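Local coordinates for polyketide biosynthesis 3-hydroxy-3-methylglutaryl-ACP synthase PksG (Bacillus subtilis, PDB 4YXQ), which catalyses the aldol condensation of acetyl-AcpK with a beta-ketothioester polyketide intermediate held on PksL, a step in making the antibiotic bacillaene, at residues T15-V20 / D357-L362; D72-L77 / G135-V140. One frame throughout, in Å; residues are numbered along the deposited sequence.

Contact 1 of 2, residues T15-V20 / D357-L362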
loop_
_atom_site.group_PDB
_atom_site.type_symbol
_atom_site.label_atom_id
_atom_site.label_comp_id
_atom_site.label_asym_id
_atom_site.label_seq_id
_atom_site.Cartn_x
_atom_site.Cartn_y
_atom_site.Cartn_z
ATOM N N THR A 15 -25.581 0.875 0.064
ATOM C CA THR A 15 -26.882 0.280 0.178
ATOM C C THR A 15 -27.857 1.374 0.597
ATOM O O THR A 15 -29.004 1.394 0.182
ATOM C CB THR A 15 -26.845 -0.786 1.277
ATOM O OG1 THR A 15 -25.950 -1.839 0.908
ATOM C CG2 THR A 15 -28.225 -1.370 1.539
ATOM N N ALA A 16 -27.371 2.320 1.390
ATOM C CA ALA A 16 -28.196 3.362 1.976
ATOM C C ALA A 16 -27.480 4.683 1.916
ATOM O O ALA A 16 -26.259 4.740 1.896
ATOM C CB ALA A 16 -28.504 3.035 3.423
ATOM N N TYR A 17 -28.279 5.751 1.909
ATOM C CA TYR A 17 -27.809 7.126 1.781
ATOM C C TYR A 17 -28.759 8.049 2.497
ATOM O O TYR A 17 -29.889 7.682 2.796
ATOM C CB TYR A 17 -27.759 7.536 0.308
ATOM C CG TYR A 17 -29.110 7.815 -0.331
ATOM C CD1 TYR A 17 -29.590 9.092 -0.426
ATOM C CD2 TYR A 17 -29.877 6.788 -0.864
ATOM C CE1 TYR A 17 -30.812 9.344 -1.017
ATOM C CE2 TYR A 17 -31.098 7.024 -1.445
ATOM C CZ TYR A 17 -31.555 8.316 -1.525
ATOM O OH TYR A 17 -32.789 8.553 -2.085
ATOM N N LEU A 18 -28.308 9.260 2.772
ATOM C CA LEU A 18 -29.195 10.268 3.313
ATOM C C LEU A 18 -29.002 11.587 2.604
ATOM O O LEU A 18 -28.057 11.768 1.821
ATOM C CB LEU A 18 -29.018 10.418 4.830
ATOM C CG LEU A 18 -27.634 10.758 5.378
ATOM C CD1 LEU A 18 -27.333 12.249 5.272
ATOM C CD2 LEU A 18 -27.540 10.296 6.827
ATOM N N ASP A 19 -29.927 12.499 2.892
ATOM C CA ASP A 19 -29.956 13.812 2.283
ATOM C C ASP A 19 -29.061 14.728 3.107
ATOM O O ASP A 19 -29.308 14.959 4.287
ATOM C CB ASP A 19 -31.397 14.316 2.255
ATOM C CG ASP A 19 -31.531 15.680 1.602
ATOM O OD1 ASP A 19 -32.047 15.732 0.465
ATOM O OD2 ASP A 19 -31.143 16.699 2.209
ATOM N N VAL A 20 -28.059 15.303 2.481
ATOM C CA VAL A 20 -27.061 16.001 3.231
ATOM C C VAL A 20 -27.611 17.199 3.992
ATOM O O VAL A 20 -27.250 17.416 5.154
ATOM C CB VAL A 20 -25.914 16.495 2.314
ATOM C CG1 VAL A 20 -24.922 17.355 3.080
ATOM C CG2 VAL A 20 -25.218 15.345 1.617
ATOM N N ASP A 357 -29.906 5.163 -8.078
ATOM C CA ASP A 357 -31.339 5.425 -7.903
ATOM C C ASP A 357 -31.984 4.388 -6.998
ATOM O O ASP A 357 -32.881 4.708 -6.248
ATOM C CB ASP A 357 -32.080 5.466 -9.246
ATOM C CG ASP A 357 -31.716 6.688 -10.108
ATOM O OD1 ASP A 357 -31.091 7.664 -9.627
ATOM O OD2 ASP A 357 -32.028 6.674 -11.312
ATOM N N ARG A 358 -31.508 3.159 -7.029
ATOM C CA ARG A 358 -32.147 2.076 -6.258
ATOM C C ARG A 358 -31.756 1.981 -4.774
ATOM O O ARG A 358 -32.288 1.142 -4.059
ATOM C CB ARG A 358 -31.853 0.730 -6.913
ATOM C CG ARG A 358 -32.725 0.393 -8.101
ATOM C CD ARG A 358 -31.966 -0.502 -9.089
ATOM N NE ARG A 358 -32.847 -1.230 -9.996
ATOM C CZ ARG A 358 -33.610 -0.676 -10.945
ATOM N NH1 ARG A 358 -33.621 0.646 -11.144
ATOM N NH2 ARG A 358 -34.386 -1.454 -11.703
ATOM N N ARG A 359 -30.906 2.856 -4.267
ATOM C CA ARG A 359 -30.503 2.751 -2.846
ATOM C C ARG A 359 -31.600 3.186 -1.885
ATOM O O ARG A 359 -32.519 3.890 -2.247
ATOM C CB ARG A 359 -29.221 3.558 -2.579
ATOM C CG ARG A 359 -28.066 3.201 -3.489
ATOM C CD ARG A 359 -26.971 4.243 -3.409
ATOM N NE ARG A 359 -27.426 5.568 -3.827
ATOM C CZ ARG A 359 -26.850 6.724 -3.517
ATOM N NH1 ARG A 359 -25.797 6.769 -2.730
ATOM N NH2 ARG A 359 -27.379 7.854 -3.956
ATOM N N TYR A 360 -31.468 2.787 -0.629
ATOM C CA TYR A 360 -32.469 3.064 0.423
ATOM C C TYR A 360 -32.174 4.403 1.093
ATOM O O TYR A 360 -31.048 4.638 1.514
ATOM C CB TYR A 360 -32.403 1.956 1.455
ATOM C CG TYR A 360 -33.428 2.055 2.546
ATOM C CD1 TYR A 360 -34.643 1.375 2.438
ATOM C CD2 TYR A 360 -33.183 2.785 3.703
ATOM C CE1 TYR A 360 -35.595 1.456 3.423
ATOM C CE2 TYR A 360 -34.126 2.825 4.713
ATOM C CZ TYR A 360 -35.335 2.159 4.552
ATOM O OH TYR A 360 -36.317 2.230 5.513
ATOM N N GLN A 361 -33.153 5.296 1.159
ATOM C CA GLN A 361 -32.967 6.605 1.804
ATOM C C GLN A 361 -33.277 6.514 3.290
ATOM O O GLN A 361 -34.367 6.166 3.675
ATOM C CB GLN A 361 -33.825 7.698 1.168
ATOM C CG GLN A 361 -33.662 9.008 1.913
ATOM C CD GLN A 361 -34.085 10.255 1.156
ATOM O OE1 GLN A 361 -34.394 10.236 -0.036
ATOM N NE2 GLN A 361 -34.134 11.358 1.877
ATOM N N LEU A 362 -32.299 6.801 4.122
ATOM C CA LEU A 362 -32.480 6.793 5.562
ATOM C C LEU A 362 -33.251 8.030 5.996
ATOM O O LEU A 362 -33.116 9.094 5.407
ATOM C CB LEU A 362 -31.127 6.800 6.261
ATOM C CG LEU A 362 -30.188 5.638 5.938
ATOM C CD1 LEU A 362 -28.774 5.918 6.443
ATOM C CD2 LEU A 362 -30.700 4.335 6.527
#

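Contact 2 of 2, residues D72-L77 / G135-V140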
loop_
_atom_site.group_PDB
_atom_site.type_symbol
_atom_site.label_atom_id
_atom_site.label_comp_id
_atom_site.label_asym_id
_atom_site.label_seq_id
_atom_site.Cartn_x
_atom_site.Cartn_y
_atom_site.Cartn_z
ATOM N N ASP A 72 -9.351 -15.665 -14.830
ATOM C CA ASP A 72 -8.100 -16.323 -14.431
ATOM C C ASP A 72 -6.852 -15.569 -14.867
ATOM O O ASP A 72 -5.793 -15.874 -14.362
ATOM C CB ASP A 72 -7.989 -17.791 -14.959
ATOM C CG ASP A 72 -8.811 -18.799 -14.135
ATOM O OD1 ASP A 72 -9.270 -18.503 -12.998
ATOM O OD2 ASP A 72 -9.052 -19.903 -14.658
ATOM N N ARG A 73 -6.965 -14.617 -15.787
ATOM C CA ARG A 73 -5.840 -13.737 -16.094
ATOM C C ARG A 73 -5.688 -12.563 -15.134
ATOM O O ARG A 73 -4.680 -11.875 -15.167
ATOM C CB ARG A 73 -5.895 -13.220 -17.540
ATOM C CG ARG A 73 -5.916 -14.325 -18.602
ATOM C CD ARG A 73 -4.726 -15.279 -18.518
ATOM N NE ARG A 73 -3.642 -14.780 -19.362
ATOM C CZ ARG A 73 -2.468 -14.325 -18.942
ATOM N NH1 ARG A 73 -2.134 -14.313 -17.659
ATOM N NH2 ARG A 73 -1.602 -13.889 -19.827
ATOM N N ILE A 74 -6.655 -12.347 -14.244
ATOM C CA ILE A 74 -6.459 -11.392 -13.158
ATOM C C ILE A 74 -5.386 -11.904 -12.204
ATOM O O ILE A 74 -5.594 -12.853 -11.467
ATOM C CB ILE A 74 -7.754 -11.070 -12.410
ATOM C CG1 ILE A 74 -8.691 -10.297 -13.354
ATOM C CG2 ILE A 74 -7.448 -10.222 -11.190
ATOM C CD1 ILE A 74 -10.119 -10.195 -12.864
ATOM N N GLU A 75 -4.244 -11.225 -12.238
ATOM C CA GLU A 75 -3.024 -11.648 -11.539
ATOM C C GLU A 75 -2.489 -10.605 -10.555
ATOM O O GLU A 75 -1.419 -10.777 -9.978
ATOM C CB GLU A 75 -1.944 -11.974 -12.576
ATOM C CG GLU A 75 -2.180 -13.289 -13.286
ATOM C CD GLU A 75 -1.171 -13.540 -14.382
ATOM O OE1 GLU A 75 -0.048 -12.981 -14.360
ATOM O OE2 GLU A 75 -1.513 -14.298 -15.302
ATOM N N LEU A 76 -3.222 -9.522 -10.380
ATOM C CA LEU A 76 -2.835 -8.457 -9.475
ATOM C C LEU A 76 -4.103 -7.842 -8.947
ATOM O O LEU A 76 -4.948 -7.381 -9.722
ATOM C CB LEU A 76 -2.033 -7.400 -10.235
ATOM C CG LEU A 76 -1.595 -6.162 -9.458
ATOM C CD1 LEU A 76 -0.682 -6.545 -8.283
ATOM C CD2 LEU A 76 -0.879 -5.224 -10.429
ATOM N N LEU A 77 -4.249 -7.841 -7.628
ATOM C CA LEU A 77 -5.395 -7.234 -6.951
ATOM C C LEU A 77 -4.854 -6.300 -5.909
ATOM O O LEU A 77 -4.330 -6.718 -4.893
ATOM C CB LEU A 77 -6.252 -8.309 -6.326
ATOM C CG LEU A 77 -7.309 -7.848 -5.368
ATOM C CD1 LEU A 77 -8.368 -7.019 -6.042
ATOM C CD2 LEU A 77 -7.988 -9.045 -4.768
ATOM N N GLY A 135 -0.753 -10.679 -21.459
ATOM C CA GLY A 135 -2.170 -11.050 -21.418
ATOM C C GLY A 135 -2.779 -10.958 -20.033
ATOM O O GLY A 135 -3.987 -11.096 -19.888
ATOM N N ALA A 136 -1.958 -10.708 -19.008
ATOM C CA ALA A 136 -2.477 -10.598 -17.654
ATOM C C ALA A 136 -3.285 -9.331 -17.513
ATOM O O ALA A 136 -3.126 -8.391 -18.279
ATOM C CB ALA A 136 -1.344 -10.613 -16.616
ATOM N N LYS A 137 -4.176 -9.344 -16.530
ATOM C CA LYS A 137 -5.009 -8.211 -16.153
ATOM C C LYS A 137 -4.735 -7.924 -14.695
ATOM O O LYS A 137 -4.177 -8.756 -13.983
ATOM C CB LYS A 137 -6.478 -8.574 -16.283
ATOM C CG LYS A 137 -7.012 -8.675 -17.697
ATOM C CD LYS A 137 -8.313 -9.482 -17.738
ATOM C CE LYS A 137 -9.198 -9.188 -18.958
ATOM N NZ LYS A 137 -8.445 -9.067 -20.234
ATOM N N ALA A 138 -5.154 -6.754 -14.238
ATOM C CA ALA A 138 -5.127 -6.398 -12.830
ATOM C C ALA A 138 -6.468 -5.764 -12.464
ATOM O O ALA A 138 -7.205 -5.315 -13.340
ATOM C CB ALA A 138 -4.029 -5.394 -12.595
ATOM N N LEU A 139 -6.759 -5.754 -11.176
ATOM C CA LEU A 139 -7.982 -5.241 -10.644
ATOM C C LEU A 139 -7.612 -4.334 -9.481
ATOM O O LEU A 139 -6.994 -4.776 -8.511
ATOM C CB LEU A 139 -8.861 -6.372 -10.118
ATOM C CG LEU A 139 -10.234 -5.998 -9.524
ATOM C CD1 LEU A 139 -11.072 -5.291 -10.560
ATOM C CD2 LEU A 139 -11.011 -7.205 -9.024
ATOM N N VAL A 140 -7.967 -3.061 -9.583
ATOM C CA VAL A 140 -7.595 -2.120 -8.568
ATOM C C VAL A 140 -8.887 -1.631 -7.993
ATOM O O VAL A 140 -9.804 -1.249 -8.726
ATOM C CB VAL A 140 -6.807 -0.974 -9.158
ATOM C CG1 VAL A 140 -6.450 0.036 -8.080
ATOM C CG2 VAL A 140 -5.555 -1.493 -9.877
#

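Contact 1 of 2, residues T15-V20 / D357-L362
Y17 lies between two residues of segment 357-362, R359 over one face of its ring and Q361 over the other. The guanidinium of R359 is laid flat on the ring, centres 4.5 Å apart and planes only 13° from parallel, a cation-pi stack. Its nitrogens are also bonded to L356 O, G13 O, R293 O and the carboxylate of E41, partners that hold the plane against the ring. On the far face CA of Q361 makes a CH-pi contact, 4.1 Å from the ring centroid. Y17 has CG between the backbone N and the carbonyl carbon (chi1 75°), which turns the ring across the neighbouring strand. Between the backbones, Y360 N donates to T15 O in an almost straight bond (175°). Y17 N donates in turn to Y360 O at 3.0 Å, and L362 N to Y17 O.

On the face carrying A16 and Y360, A16 CB packs 4.0 Å from L362 CG, with helix 364-373 beyond, where L370 meets L362; the ring of Y360 leads away, its OH bonded to E366. Looser packing is found at the exposed end of Q361. Its chain runs out extended past the tyrosine, OE1 lying 3.1 Å from Y17 OH and NE2 coming no nearer than 4.0 Å to CB of D19. D19 turns its carboxylate to the N of E22 as the N-cap of helix 20-26. Strands 16-19 and 360-361 run parallel, as the central and one outer strand of a small three-stranded mixed sheet completed by 41-44.

Contact 2 of 2, residues D72-L77 / G135-V140
R73 folds its side chain over the backbone of G135 and A136. CB starts 3.7 Å from G135 O, and CG and NE stay beside that oxygen as the chain bends at chi2 and chi3 (-57° and -91°). CZ then lies over the peptide link between the two residues, 3.6 Å from G135 C. At the tip, NH2 sits above the glycine carbonyl carbon, while NH1 passes over A136 CA. The E75 carboxylate stands at the guanidinium edge, modelled too close for the pairing to be trusted in detail. Its OE1 is held by S133 and by R234 and Y193 of the second subunit, so this corner reaches the dimer interface.

Strands 74-80 and 137-144 are parallel neighbours in the N-terminal half of the thiolase-like fold, flanked by 106-111 and 171-178; a beta bulge interrupts their pairing between I74 and L77. Before it, K137 N donates to R73 O at 2.9 Å, from above the carbonyl plane, and E75 N to K137 O; at its far end L139 N bonds L76 O at 2.8 Å. On one face I74 CG2 rests on L139 CB, and L77 and L139 run side by side, L77 CD1 4.0 Å from L139 CD2. On the other face, toward helix 116-130, L76 CB packs 3.7 Å from A138 CB, with A124 against A138. K137 extends away from the partner strand to a salt bridge with E7.

Overall arrangement
From the N terminus the chain first runs through strand 5-12, near the middle of the large sheet, and then enters 15-20, whose partner in contact 1 arrives 337 residues later. Within that long loop comes 72-77, and contact 2 closes a much shorter one at 135-140, after strand 106-111 and helix 116-130. Contact 2 is thus nested inside contact 1. The two do not touch: their centres are 32 Å apart and their nearest atoms about 18 Å. Contact 2 joins strands within the N-terminal family region, whereas contact 1 ties that region to the C-terminal one through a separate small sheet.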